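Local coordinates for alpha-catenin-like protein hmp-1 (Caenorhabditis elegans, PDB 5H5M), which links the cadherin-catenin complex of adherens junctions to actin filaments and is required for cell migration and cell shape changes during body enclosure and elongation of the embryo, at residues Ile248-Asp251 against Cys252-Ile256; Glu349-Met352 against Asn353-Ile356. All coordinates share one frame; numbering follows the deposited sequence.

Overall arrangement
Ile256 of contact 1 packs against Ile356 and Met352 of contact 2, joining helices 237-260 and 345-374 of the alpha-catenin M domain. The centres of the two contacts are about 12 Å apart, on the same side of the chain's centre. Where they meet, the packing is largely apolar: Ile256 CD1 lies 3.6 Å from Ile356 CG1, and Ile256 CG2 lies 3.8 Å from Met352 SD. The Phe355 ring reaches the backbone of contact 1, with CE2 3.6 Å from Cys252 O and 3.7 Å from Gly255 CA. The centre of contact 1 lies nearer the centre of the chain, about 16 Å away against about 28 Å for contact 2.

Contact 1: residues Ile248-Asp251 against Cys252-Ile256; sequences IVED and CERGI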
loop_
_atom_site.group_PDB
_atom_site.type_symbol
_atom_site.label_atom_id
_atom_site.label_comp_id
_atom_site.label_asym_id
_atom_site.label_seq_id
_atom_site.Cartn_x
_atom_site.Cartn_y
_atom_site.Cartn_z
ATOM N N ILE A 248 -5.847 -9.200 -1.360
ATOM C CA ILE A 248 -7.186 -9.779 -1.296
ATOM C C ILE A 248 -7.099 -11.293 -1.087
ATOM O O ILE A 248 -7.896 -11.878 -0.349
ATOM C CB ILE A 248 -7.998 -9.460 -2.574
ATOM C CG1 ILE A 248 -8.406 -7.985 -2.586
ATOM C CG2 ILE A 248 -9.238 -10.326 -2.663
ATOM C CD1 ILE A 248 -9.061 -7.542 -3.873
ATOM N N VAL A 249 -6.112 -11.918 -1.723
ATOM C CA VAL A 249 -5.846 -13.340 -1.528
ATOM C C VAL A 249 -5.401 -13.619 -0.090
ATOM O O VAL A 249 -5.892 -14.554 0.545
ATOM C CB VAL A 249 -4.774 -13.852 -2.511
ATOM C CG1 VAL A 249 -4.297 -15.253 -2.123
ATOM C CG2 VAL A 249 -5.311 -13.832 -3.936
ATOM N N GLU A 250 -4.478 -12.802 0.415
ATOM C CA GLU A 250 -4.029 -12.897 1.807
ATOM C C GLU A 250 -5.189 -12.785 2.793
ATOM O O GLU A 250 -5.282 -13.561 3.747
ATOM C CB GLU A 250 -3.007 -11.807 2.128
ATOM C CG GLU A 250 -1.651 -11.967 1.477
ATOM C CD GLU A 250 -0.674 -10.897 1.934
ATOM O OE1 GLU A 250 0.420 -10.788 1.340
ATOM O OE2 GLU A 250 -1.004 -10.162 2.891
ATOM N N ASP A 251 -6.061 -11.806 2.564
ATOM C CA ASP A 251 -7.227 -11.598 3.421
ATOM C C ASP A 251 -8.122 -12.830 3.454
ATOM O O ASP A 251 -8.606 -13.223 4.514
ATOM C CB ASP A 251 -8.037 -10.390 2.953
ATOM C CG ASP A 251 -7.281 -9.089 3.089
ATOM O OD1 ASP A 251 -6.330 -9.027 3.900
ATOM O OD2 ASP A 251 -7.649 -8.123 2.384
ATOM N N CYS A 252 -8.340 -13.427 2.286
ATOM C CA CYS A 252 -9.130 -14.648 2.178
ATOM C C CYS A 252 -8.498 -15.779 2.980
ATOM O O CYS A 252 -9.192 -16.527 3.672
ATOM C CB CYS A 252 -9.280 -15.063 0.713
ATOM S SG CYS A 252 -10.224 -16.588 0.463
ATOM N N GLU A 253 -7.177 -15.896 2.892
ATOM C CA GLU A 253 -6.463 -16.937 3.619
ATOM C C GLU A 253 -6.571 -16.719 5.125
ATOM O O GLU A 253 -6.663 -17.677 5.892
ATOM C CB GLU A 253 -4.996 -16.985 3.193
ATOM C CG GLU A 253 -4.793 -17.418 1.751
ATOM C CD GLU A 253 -3.330 -17.437 1.346
ATOM O OE1 GLU A 253 -2.495 -16.882 2.094
ATOM O OE2 GLU A 253 -3.017 -18.009 0.281
ATOM N N ARG A 254 -6.565 -15.456 5.540
ATOM C CA ARG A 254 -6.737 -15.118 6.948
ATOM C C ARG A 254 -8.134 -15.502 7.429
ATOM O O ARG A 254 -8.295 -16.057 8.515
ATOM C CB ARG A 254 -6.482 -13.627 7.184
ATOM C CG ARG A 254 -5.120 -13.322 7.792
ATOM C CD ARG A 254 -4.976 -11.846 8.159
ATOM N NE ARG A 254 -5.093 -10.964 6.998
ATOM C CZ ARG A 254 -4.075 -10.626 6.210
ATOM N NH1 ARG A 254 -2.860 -11.099 6.452
ATOM N NH2 ARG A 254 -4.271 -9.819 5.174
ATOM N N GLY A 255 -9.138 -15.211 6.606
ATOM C CA GLY A 255 -10.510 -15.571 6.915
ATOM C C GLY A 255 -10.721 -17.073 6.979
ATOM O O GLY A 255 -11.502 -17.564 7.794
ATOM N N ILE A 256 -10.019 -17.805 6.119
ATOM C CA ILE A 256 -10.107 -19.260 6.102
ATOM C C ILE A 256 -9.587 -19.843 7.415
ATOM O O ILE A 256 -10.183 -20.765 7.973
ATOM C CB ILE A 256 -9.327 -19.860 4.911
ATOM C CG1 ILE A 256 -10.090 -19.622 3.607
ATOM C CG2 ILE A 256 -9.095 -21.349 5.101
ATOM C CD1 ILE A 256 -9.298 -19.989 2.367
#
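Arg254 reaches back along its own helix to Asp251, and a salt bridge joins NH2 to OD1 at 2.5 Å. The carboxylate oxygen is met nearly along its C-O axis and lies close to the guanidinium plane, at its edge, while the two flat groups are turned 58° apart. A bend at chi3 (-61°) swings the arginine chain back over the preceding turn and brings NH2 to this oxygen. Glu250 runs beside Arg254, pointing the same way, but its OE2 stays 4.0 Å from NH2, a looser attraction of opposite charges; that oxygen has its salt bridge with Arg55. The carbonyl oxygen Glu250 O sits over the centre of one guanidinium face. With an alanine in place of Arg254, Asp251 OD1 would probably lose its charged mate within this turn and Glu250 O the guanidinium face it lies over.

These pairs lie on helix 237-260 of an M-domain helical bundle, the architecture of the vinculin/alpha-catenin family. Asp251 also touches helix 276-300, where its OD2 forms a salt bridge with Arg286, so the two carboxylate oxygens are held by different arginines.

The backbone makes alpha-helical bonds from N-H of residue i+4 to C=O of residue i: Cys252, Glu253, Arg254 and Gly255 donate to Ile248, Val249, Glu250 and Asp251, the Arg254 N to Glu250 O bond measuring 2.9 Å.

Looser contacts set carbon against oxygen: Val249 CG1 comes within 3.9 Å of Glu253 OE2, and Glu253 CG rests 3.3 Å from Val249 O. Val249 and Cys252 also touch helix 345-374, at His363 and Cys359.

Contact 2: residues Glu349-Met352 against Asn353-Ile356; sequences EEEM and NEFI
Glu349 and Asn353, one turn apart on the helix, lie side by side and point the same way, their carboxylate and amide planes turned 49° apart. Helix 345-374, which carries them, packs against helices 237-260, 276-300 and 305-339 in a bundle of the alpha-catenin M domain. Glu349 CG approaches Asn353 ND2 to 4.0 Å, and a water bridges the polar ends: it donates to Glu349 OE2 and accepts from Asn353 ND2 at 3.2 Å. The extended glutamate chain, with CG opposite the backbone N (chi1 -170°), carries the carboxylate out to this water.

On the same broad face of the helix, next to the water-bridged pair, Met352 and Ile356 form the apolar pair of the turn, CG meeting CD1 at 4.2 Å, and this pair faces helix 237-260. Phe355 reaches farther inward, touching Ile259, Leu332, Val276 and Ala279 and so three other helices.

Glu351 and Glu354 are held chiefly from outside the turn. Their carboxylates, with OE2 of Glu351 6.3 Å from OE1 of Glu354, would probably repel each other mildly, but each has an arginine of helix 305-339: Glu351 OE1 forms a salt bridge with Arg335 and Glu354 OE2 with Arg328.

Behind all of these side chains, the backbone sets their spacing through four alpha-helical hydrogen bonds, in which N-H of Asn353, Glu354, Phe355 and Ile356 donates to C=O of Glu349, Glu350, Glu351 and Met352, four residues earlier. Beside the last of them, Ile356 CG1 packs 3.3 Å from Met352 O.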
loop_
_atom_site.group_PDB
_atom_site.type_symbol
_atom_site.label_atom_id
_atom_site.label_comp_id
_atom_site.label_asym_id
_atom_site.label_seq_id
_atom_site.Cartn_x
_atom_site.Cartn_y
_atom_site.Cartn_z
ATOM N N GLU A 349 -15.490 -27.085 6.538
ATOM C CA GLU A 349 -15.141 -27.239 5.132
ATOM C C GLU A 349 -16.163 -26.540 4.238
ATOM O O GLU A 349 -15.795 -25.827 3.303
ATOM C CB GLU A 349 -15.032 -28.718 4.760
ATOM C CG GLU A 349 -14.441 -28.956 3.380
ATOM C CD GLU A 349 -14.447 -30.419 2.974
ATOM O OE1 GLU A 349 -14.967 -31.255 3.741
ATOM O OE2 GLU A 349 -13.929 -30.731 1.883
ATOM N N GLU A 350 -17.444 -26.738 4.535
ATOM C CA GLU A 350 -18.516 -26.106 3.770
ATOM C C GLU A 350 -18.429 -24.582 3.826
ATOM O O GLU A 350 -18.608 -23.902 2.814
ATOM C CB GLU A 350 -19.885 -26.563 4.280
ATOM C CG GLU A 350 -20.202 -28.036 4.031
ATOM C CD GLU A 350 -21.555 -28.441 4.591
ATOM O OE1 GLU A 350 -22.209 -27.597 5.241
ATOM O OE2 GLU A 350 -21.969 -29.601 4.382
ATOM N N GLU A 351 -18.150 -24.048 5.010
ATOM C CA GLU A 351 -18.095 -22.602 5.190
ATOM C C GLU A 351 -16.804 -22.017 4.623
ATOM O O GLU A 351 -16.785 -20.878 4.152
ATOM C CB GLU A 351 -18.241 -22.241 6.669
ATOM C CG GLU A 351 -19.554 -22.698 7.306
ATOM C CD GLU A 351 -20.767 -21.883 6.867
ATOM O OE1 GLU A 351 -21.785 -21.906 7.589
ATOM O OE2 GLU A 351 -20.716 -21.221 5.808
ATOM N N MET A 352 -15.731 -22.801 4.669
ATOM C CA MET A 352 -14.468 -22.398 4.062
ATOM C C MET A 352 -14.644 -22.235 2.554
ATOM O O MET A 352 -14.193 -21.253 1.965
ATOM C CB MET A 352 -13.369 -23.421 4.364
ATOM C CG MET A 352 -12.106 -23.241 3.536
ATOM S SD MET A 352 -10.838 -24.471 3.911
ATOM C CE MET A 352 -11.650 -25.973 3.372
ATOM N N ASN A 353 -15.312 -23.202 1.938
ATOM C CA ASN A 353 -15.592 -23.147 0.513
ATOM C C ASN A 353 -16.539 -21.999 0.161
ATOM O O ASN A 353 -16.357 -21.329 -0.855
ATOM C CB ASN A 353 -16.173 -24.481 0.037
ATOM C CG ASN A 353 -15.111 -25.557 -0.118
ATOM O OD1 ASN A 353 -13.973 -25.274 -0.498
ATOM N ND2 ASN A 353 -15.478 -26.799 0.174
ATOM N N GLU A 354 -17.543 -21.770 1.002
ATOM C CA GLU A 354 -18.474 -20.664 0.787
ATOM C C GLU A 354 -17.765 -19.316 0.860
ATOM O O GLU A 354 -18.090 -18.394 0.114
ATOM C CB GLU A 354 -19.618 -20.711 1.805
ATOM C CG GLU A 354 -20.523 -19.475 1.813
ATOM C CD GLU A 354 -21.209 -19.204 0.478
ATOM O OE1 GLU A 354 -21.274 -20.115 -0.376
ATOM O OE2 GLU A 354 -21.695 -18.069 0.288
ATOM N N PHE A 355 -16.791 -19.208 1.758
ATOM C CA PHE A 355 -16.016 -17.984 1.888
ATOM C C PHE A 355 -15.106 -17.785 0.679
ATOM O O PHE A 355 -14.977 -16.673 0.172
ATOM C CB PHE A 355 -15.189 -18.004 3.173
ATOM C CG PHE A 355 -14.544 -16.687 3.498
ATOM C CD1 PHE A 355 -15.320 -15.565 3.740
ATOM C CD2 PHE A 355 -13.168 -16.571 3.567
ATOM C CE1 PHE A 355 -14.735 -14.349 4.043
ATOM C CE2 PHE A 355 -12.577 -15.357 3.869
ATOM C CZ PHE A 355 -13.363 -14.244 4.109
ATOM N N ILE A 356 -14.483 -18.871 0.227
ATOM C CA ILE A 356 -13.618 -18.838 -0.949
ATOM C C ILE A 356 -14.393 -18.421 -2.194
ATOM O O ILE A 356 -13.939 -17.573 -2.963
ATOM C CB ILE A 356 -12.951 -20.210 -1.199
ATOM C CG1 ILE A 356 -11.847 -20.461 -0.172
ATOM C CG2 ILE A 356 -12.372 -20.289 -2.607
ATOM C CD1 ILE A 356 -11.171 -21.815 -0.323
HETATM O O HOH W 1 -14.519 -29.528 -1.121
#